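Local coordinates for amidohydrolase (Thermotoga maritima, PDB 3OOQ) that probably hydrolyses amide or related bonds as a member of the metal-dependent amidohydrolase family, possibly with allantoinase-like activity, at the interface of chains A and B. Numbering follows the deposited sequence. Chains: chain A/B, amidohydrolase.

The interface of chains A and B. Residues chain A 159, 171-173, 229; chain B 77-80, 95-96.
B:Asp79 inserts its carboxylate between A:Lys159 and A:Arg172, and loses 84 Å² of surface to chain A, more than any other residue of this patch. Two salt bridges divide its oxygens. The ammonium NZ of A:Lys159 lies 2.8 Å from OD2 of B:Asp79, at the tip of a side chain extended beyond CG that crosses the aspartate at about a right angle. The guanidinium NH1 of A:Arg172 donates to OD1 of B:Asp79 over 2.9 Å; this bond takes the syn lone pair and lies nearly in the guanidinium plane, although the guanidinium and carboxylate planes stand 86° apart.

Backbone hydrogen bonding adds a second grip on OD2: the amide N of A:Arg172, first residue of helix 172-198, reaches OD2 of B:Asp79 at 2.9 Å, nearly straight (169° at H). This N-H and the lysine approach from opposite faces of the carboxylate, and the helix N-terminus may further stabilise its negative charge. NZ of A:Lys159 also donates to the carbonyl O of B:Tyr77 at 3.1 Å.

Van der Waals contact surrounds these bonds. With CG anti to its carbonyl carbon (chi1 -75°), A:Arg172 passes its aliphatic stem obliquely over the carboxylate face that its own N-H uses, CG of A:Arg172 lying 3.7 Å from CG of B:Asp79. CB of A:Thr171 packs 3.9 Å from CA of B:Asp79.

Water extends the contact, linking the carbonyl O of A:Met173, modelled as selenomethionine, to OD2 of B:Asp95. This patch may or may not belong to a biological oligomer. The guanidinium of A:Arg229 places NH2 over the centre of the A:Arg172 guanidinium, and the same NH2 meets at 2.7 Å the oxygen of water 2, which also bonds OD1 of B:Asp79 and O of B:Gly96.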
loop_
_atom_site.group_PDB
_atom_site.type_symbol
_atom_site.label_atom_id
_atom_site.label_comp_id
_atom_site.label_asym_id
_atom_site.label_seq_id
_atom_site.Cartn_x
_atom_site.Cartn_y
_atom_site.Cartn_z
ATOM N N LYS A 159 -22.673 1.138 6.574
ATOM C CA LYS A 159 -22.165 1.249 5.195
ATOM C C LYS A 159 -20.858 2.041 5.106
ATOM O O LYS A 159 -20.054 1.791 4.222
ATOM C CB LYS A 159 -23.229 1.784 4.231
ATOM C CG LYS A 159 -23.597 3.267 4.379
ATOM C CD LYS A 159 -24.543 3.672 3.214
ATOM C CE LYS A 159 -24.852 5.164 3.211
ATOM N NZ LYS A 159 -25.315 5.626 1.855
ATOM N N THR A 171 -23.768 -0.029 0.892
ATOM C CA THR A 171 -24.992 0.730 0.591
ATOM C C THR A 171 -26.066 0.289 1.565
ATOM O O THR A 171 -25.959 -0.800 2.162
ATOM C CB THR A 171 -25.560 0.427 -0.832
ATOM O OG1 THR A 171 -25.930 -0.958 -0.919
ATOM C CG2 THR A 171 -24.530 0.740 -1.938
ATOM N N ARG A 172 -27.121 1.093 1.695
ATOM C CA ARG A 172 -28.270 0.698 2.506
ATOM C C ARG A 172 -28.917 -0.597 2.033
ATOM O O ARG A 172 -29.450 -1.339 2.850
ATOM C CB ARG A 172 -29.324 1.805 2.520
ATOM C CG ARG A 172 -28.953 2.997 3.392
ATOM C CD ARG A 172 -30.105 4.005 3.421
ATOM N NE ARG A 172 -29.922 4.995 4.480
ATOM C CZ ARG A 172 -29.138 6.069 4.400
ATOM N NH1 ARG A 172 -28.445 6.336 3.292
ATOM N NH2 ARG A 172 -29.060 6.890 5.440
HETATM N N MSE A 173 -28.920 -0.832 0.716
HETATM C CA MSE A 173 -29.447 -2.078 0.153
HETATM C C MSE A 173 -28.666 -3.261 0.707
HETATM O O MSE A 173 -29.257 -4.297 1.026
HETATM C CB MSE A 173 -29.321 -2.127 -1.384
HETATM C CG MSE A 173 -29.922 -0.974 -2.159
HETATM SE SE MSE A 173 -29.824 -1.296 -4.120
HETATM C CE MSE A 173 -27.844 -1.362 -4.290
ATOM N N ARG A 229 -32.630 8.055 10.010
ATOM C CA ARG A 229 -33.447 8.602 8.931
ATOM C C ARG A 229 -34.735 7.796 8.853
ATOM O O ARG A 229 -34.725 6.591 9.082
ATOM C CB ARG A 229 -32.678 8.539 7.608
ATOM C CG ARG A 229 -33.192 9.491 6.516
ATOM C CD ARG A 229 -32.186 9.602 5.360
ATOM N NE ARG A 229 -32.199 8.394 4.522
ATOM C CZ ARG A 229 -31.462 8.229 3.424
ATOM N NH1 ARG A 229 -30.619 9.178 3.016
ATOM N NH2 ARG A 229 -31.565 7.098 2.733
ATOM N N TYR B 77 -22.609 9.281 -0.714
ATOM C CA TYR B 77 -23.805 8.853 -0.012
ATOM C C TYR B 77 -24.768 8.012 -0.850
ATOM O O TYR B 77 -25.866 7.658 -0.379
ATOM C CB TYR B 77 -24.533 10.083 0.514
ATOM C CG TYR B 77 -23.789 10.810 1.630
ATOM C CD1 TYR B 77 -23.562 10.196 2.877
ATOM C CD2 TYR B 77 -23.344 12.118 1.453
ATOM C CE1 TYR B 77 -22.883 10.876 3.917
ATOM C CE2 TYR B 77 -22.681 12.820 2.495
ATOM C CZ TYR B 77 -22.455 12.199 3.711
ATOM O OH TYR B 77 -21.813 12.907 4.712
ATOM N N SER B 78 -24.377 7.706 -2.083
ATOM C CA SER B 78 -25.250 6.954 -2.994
ATOM C C SER B 78 -25.467 5.516 -2.525
ATOM O O SER B 78 -24.530 4.865 -2.071
ATOM C CB SER B 78 -24.705 6.947 -4.417
ATOM O OG SER B 78 -25.603 6.252 -5.278
ATOM N N ASP B 79 -26.707 5.041 -2.659
ATOM C CA ASP B 79 -27.082 3.685 -2.268
ATOM C C ASP B 79 -27.369 2.779 -3.447
ATOM O O ASP B 79 -27.879 1.669 -3.272
ATOM C CB ASP B 79 -28.276 3.725 -1.304
ATOM C CG ASP B 79 -27.871 4.221 0.073
ATOM O OD1 ASP B 79 -28.519 5.145 0.614
ATOM O OD2 ASP B 79 -26.859 3.713 0.594
ATOM N N GLY B 80 -27.008 3.228 -4.644
ATOM C CA GLY B 80 -27.420 2.543 -5.870
ATOM C C GLY B 80 -26.627 1.342 -6.355
ATOM O O GLY B 80 -27.126 0.588 -7.182
ATOM N N ASP B 95 -34.821 -1.085 -0.361
ATOM C CA ASP B 95 -34.119 -0.939 0.898
ATOM C C ASP B 95 -33.082 0.180 0.885
ATOM O O ASP B 95 -32.389 0.406 1.878
ATOM C CB ASP B 95 -33.449 -2.262 1.261
ATOM C CG ASP B 95 -34.449 -3.364 1.537
ATOM O OD1 ASP B 95 -35.579 -3.055 1.958
ATOM O OD2 ASP B 95 -34.105 -4.552 1.327
ATOM N N GLY B 96 -32.960 0.891 -0.232
ATOM C CA GLY B 96 -32.041 2.037 -0.264
ATOM C C GLY B 96 -32.750 3.295 -0.725
ATOM O O GLY B 96 -32.115 4.328 -0.918
HETATM O O HOH W 1 -31.809 -5.209 0.323
HETATM O O HOH W 2 -30.791 6.569 0.186
HETATM O O HOH W 3 -31.297 -0.551 4.721
#